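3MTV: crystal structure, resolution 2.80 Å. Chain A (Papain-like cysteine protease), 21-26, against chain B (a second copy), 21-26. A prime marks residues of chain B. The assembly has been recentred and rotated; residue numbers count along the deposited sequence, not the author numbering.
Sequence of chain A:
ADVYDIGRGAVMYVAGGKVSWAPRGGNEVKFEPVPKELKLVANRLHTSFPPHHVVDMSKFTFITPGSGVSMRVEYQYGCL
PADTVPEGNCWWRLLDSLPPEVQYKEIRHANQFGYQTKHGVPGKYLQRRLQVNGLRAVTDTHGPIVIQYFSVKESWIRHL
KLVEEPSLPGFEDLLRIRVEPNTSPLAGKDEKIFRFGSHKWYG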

ATOM      1  N   TRP A  21       1.120   0.307  -6.298  1.00 51.49           N
ATOM      2  CA  TRP A  21      -0.284   0.014  -6.169  1.00 47.92           C
ATOM      3  C   TRP A  21      -0.515  -1.086  -5.158  1.00 47.66           C
ATOM      4  O   TRP A  21       0.397  -1.729  -4.810  1.00 51.36           O
ATOM      5  N   ALA A  22      -1.757  -1.370  -4.804  1.00 47.40           N
ATOM      6  CA  ALA A  22      -2.052  -2.359  -3.797  1.00 58.83           C
ATOM      7  C   ALA A  22      -3.475  -2.800  -3.996  1.00 51.54           C
ATOM      8  O   ALA A  22      -4.237  -2.065  -4.616  1.00 57.07           O
ATOM      9  N   PRO A  23      -3.870  -3.974  -3.450  1.00 46.59           N
ATOM     10  CA  PRO A  23      -5.278  -4.372  -3.655  1.00 56.08           C
ATOM     11  C   PRO A  23      -6.219  -3.502  -2.799  1.00 59.14           C
ATOM     12  O   PRO A  23      -5.688  -2.803  -1.931  1.00 54.77           O
ATOM     13  N   ARG A  24      -7.537  -3.507  -3.073  1.00 54.31           N
ATOM     14  CA  ARG A  24      -8.440  -2.419  -2.702  1.00 60.34           C
ATOM     15  C   ARG A  24      -8.628  -2.797  -1.272  1.00 57.90           C
ATOM     16  O   ARG A  24      -8.236  -2.049  -0.321  1.00 41.97           O
ATOM     17  N   GLY A  25      -9.095  -4.019  -1.135  1.00 38.40           N
ATOM     18  CA  GLY A  25      -9.731  -4.407   0.092  1.00 40.22           C
ATOM     19  C   GLY A  25     -11.207  -4.672  -0.132  1.00 52.90           C
ATOM     20  O   GLY A  25     -11.649  -4.892  -1.276  1.00 68.84           O
ATOM     21  N   GLY A  26     -11.986  -4.593   0.935  1.00 56.02           N
ATOM     22  CA  GLY A  26     -13.437  -4.718   0.840  1.00 52.66           C
ATOM     23  C   GLY A  26     -14.222  -3.484   0.335  1.00 85.42           C
ATOM     24  O   GLY A  26     -13.667  -2.319   0.009  1.00 53.20           O
TER
ATOM     25  N   TRP B  21      -0.938  -0.096   6.335  1.00 51.49           N
ATOM     26  CA  TRP B  21      -0.966  -1.475   5.920  1.00 47.92           C
ATOM     27  C   TRP B  21      -1.827  -1.650   4.690  1.00 47.66           C
ATOM     28  O   TRP B  21      -2.548  -0.783   4.381  1.00 51.36           O
ATOM     29  N   ALA B  22      -1.835  -2.827   4.086  1.00 47.40           N
ATOM     30  CA  ALA B  22      -2.579  -3.050   2.871  1.00 58.83           C
ATOM     31  C   ALA B  22      -2.802  -4.531   2.741  1.00 51.54           C
ATOM     32  O   ALA B  22      -2.062  -5.293   3.355  1.00 57.07           O
ATOM     33  N   PRO B  23      -3.785  -4.967   1.919  1.00 46.59           N
ATOM     34  CA  PRO B  23      -3.969  -6.429   1.805  1.00 56.08           C
ATOM     35  C   PRO B  23      -2.823  -7.059   0.990  1.00 59.14           C
ATOM     36  O   PRO B  23      -2.089  -6.279   0.375  1.00 54.77           O
ATOM     37  N   ARG B  24      -2.653  -8.394   1.034  1.00 54.31           N
ATOM     38  CA  ARG B  24      -1.382  -9.052   0.737  1.00 60.34           C
ATOM     39  C   ARG B  24      -1.480  -9.008  -0.750  1.00 57.90           C
ATOM     40  O   ARG B  24      -0.660  -8.341  -1.459  1.00 41.97           O
ATOM     41  N   GLY B  25      -2.566  -9.599  -1.198  1.00 38.40           N
ATOM     42  CA  GLY B  25      -2.632 -10.031  -2.566  1.00 40.22           C
ATOM     43  C   GLY B  25      -2.678 -11.544  -2.647  1.00 52.90           C
ATOM     44  O   GLY B  25      -3.008 -12.225  -1.657  1.00 68.84           O
ATOM     45  N   GLY B  26      -2.293 -12.082  -3.792  1.00 56.02           N
ATOM     46  CA  GLY B  26      -2.186 -13.528  -3.966  1.00 52.66           C
ATOM     47  C   GLY B  26      -0.939 -14.223  -3.369  1.00 85.42           C
ATOM     48  O   GLY B  26       0.044 -13.590  -2.735  1.00 53.20           O
TER

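Where a two-fold axis passes close to a pair of chain segments, each residue near it meets its own copy or a near neighbour of that copy, and every contact off the axis is made twice. The meeting of residues 21-26 with their symmetry mates in this papain-like protease illustrates how small such a patch can be and how much of it a single residue can carry. The end-to-end directions of the touching parts lie 95° apart, so the stretches cross almost at right angles and come together over a short span. The CA atoms of Ala22 and Ala22′ are 6.7 Å apart and those of Pro23 and Pro23′ 6.0 Å, and 207 Å² is buried in all, both sides summed.

The apolar contact between side chains is made by alanine. The CA-to-CB bonds of Ala22 and Ala22′ point toward the opposing stretch, and the methyl groups meet with Ala22 CB 4.3 Å from Ala22′ CB. A methyl group has no rotamer to choose, so the backbone alone sets this distance; at 4.3 Å the two are in loose van der Waals contact.

The second kind of contact sets a proline ring against backbone, and it accounts for most of the covered area. The CA-to-CB bonds of Pro23 and Pro23′ also point toward the other stretch, each residue with its ring in the C-gamma exo pucker. Pro23 O lies 3.7 Å from Pro23′ CD, bringing a carbonyl against the ring of the partner. Farther along, Pro23 CG is 4.0 Å from Gly25′ CA and 4.3 Å from Arg24′ O, and the symmetry-related pairs repeat these distances. Each ring thus lies against the loop or turn that follows the other proline, and the two-fold makes the arrangement reciprocal.

Glycine fits this arrangement for a reason that lies first within its own chain. At phi 113° and psi -158°, a CB on Gly25 would be jammed against the carbonyl O of the preceding residue, which by itself calls for glycine. An ideal CB would point sideways and stand 4.1 Å from Pro23′ CG, without a clash; the demand for glycine comes from the backbone. As deposited, Gly25 CA lies 4.0 Å from Pro23′ CG.

Polar side chains stay out of the patch. No hydrogen bond crosses between the stretches, and the carbonyl oxygens that approach the proline rings face carbon atoms there. The CA-to-CB bond of Arg24 points away; its chi1, chi2 and chi3 are all t, extending the chain, and its side chain comes no nearer than 6.8 Å, from Arg24 CB to Pro23′ CG. Trp21, with chi1 p and chi2 at -81°, is buried yet out of reach, its closest approach being 7.2 Å, from Trp21 CH2 to Gly25′ CA. Arg24 NH1 and Trp21 NE1 are both hydrogen-bonded elsewhere in the structure. Gly26 makes no contact. The general lesson is that van der Waals packing, doubled by symmetry, can make a local contact without any polar pairing across it.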

ATOM      1  CB  TRP A  21      -0.843  -0.422  -7.500  1.00 38.52           C
ATOM      2  CG  TRP A  21      -0.395  -1.804  -8.020  1.00 54.62           C
ATOM      3  CD1 TRP A  21       0.794  -2.085  -8.657  1.00 63.43           C
ATOM      4  CD2 TRP A  21      -1.102  -3.052  -7.968  1.00 45.04           C
ATOM      5  NE1 TRP A  21       0.862  -3.427  -9.016  1.00 45.41           N
ATOM      6  CE2 TRP A  21      -0.291  -4.036  -8.638  1.00 45.36           C
ATOM      7  CE3 TRP A  21      -2.327  -3.441  -7.443  1.00 47.92           C
ATOM      8  CZ2 TRP A  21      -0.645  -5.373  -8.771  1.00 45.31           C
ATOM      9  CZ3 TRP A  21      -2.740  -4.806  -7.616  1.00 45.66           C
ATOM     10  CH2 TRP A  21      -1.870  -5.748  -8.254  1.00 60.39           C
ATOM     11  CB  ALA A  22      -1.871  -1.737  -2.458  1.00 46.10           C
ATOM     12  CB  PRO A  23      -5.320  -5.872  -3.301  1.00 40.51           C
ATOM     13  CG  PRO A  23      -3.957  -6.301  -3.313  1.00 49.52           C
ATOM     14  CD  PRO A  23      -3.069  -5.085  -2.942  1.00 44.82           C
ATOM     15  CB  ARG A  24      -9.761  -2.463  -3.516  1.00 57.27           C
ATOM     16  CG  ARG A  24     -10.981  -1.569  -3.105  1.00 58.10           C
ATOM     17  CD  ARG A  24     -12.132  -1.728  -4.211  1.00 65.42           C
ATOM     18  NE  ARG A  24     -13.529  -1.512  -3.722  1.00100.04           N
ATOM     19  CZ  ARG A  24     -14.424  -0.521  -4.070  1.00127.43           C
ATOM     20  NH1 ARG A  24     -14.161   0.495  -5.001  1.00 73.20           N
ATOM     21  NH2 ARG A  24     -15.652  -0.558  -3.458  1.00 79.39           N
TER
ATOM     22  CB  TRP B  21      -1.517  -2.334   7.028  1.00 38.52           C
ATOM     23  CG  TRP B  21      -3.022  -2.187   7.337  1.00 54.62           C
ATOM     24  CD1 TRP B  21      -3.601  -1.194   8.095  1.00 63.43           C
ATOM     25  CD2 TRP B  21      -4.107  -3.032   6.926  1.00 45.04           C
ATOM     26  NE1 TRP B  21      -4.975  -1.378   8.194  1.00 45.41           N
ATOM     27  CE2 TRP B  21      -5.310  -2.506   7.518  1.00 45.36           C
ATOM     28  CE3 TRP B  21      -4.192  -4.172   6.139  1.00 47.92           C
ATOM     29  CZ2 TRP B  21      -6.572  -3.057   7.327  1.00 45.31           C
ATOM     30  CZ3 TRP B  21      -5.478  -4.791   5.972  1.00 45.66           C
ATOM     31  CH2 TRP B  21      -6.645  -4.196   6.551  1.00 60.39           C
ATOM     32  CB  ALA B  22      -1.782  -2.530   1.727  1.00 46.10           C
ATOM     33  CB  PRO B  23      -5.360  -6.602   1.164  1.00 40.51           C
ATOM     34  CG  PRO B  23      -6.009  -5.338   1.319  1.00 49.52           C
ATOM     35  CD  PRO B  23      -4.915  -4.239   1.345  1.00 44.82           C
ATOM     36  CB  ARG B  24      -1.339 -10.500   1.295  1.00 57.27           C
ATOM     37  CG  ARG B  24      -0.196 -11.485   0.869  1.00 58.10           C
ATOM     38  CD  ARG B  24      -0.342 -12.840   1.715  1.00 65.42           C
ATOM     39  NE  ARG B  24       0.185 -14.073   1.052  1.00100.04           N
ATOM     40  CZ  ARG B  24       1.240 -14.876   1.432  1.00127.43           C
ATOM     41  NH1 ARG B  24       2.028 -14.665   2.574  1.00 73.20           N
ATOM     42  NH2 ARG B  24       1.512 -15.956   0.629  1.00 79.39           N
TER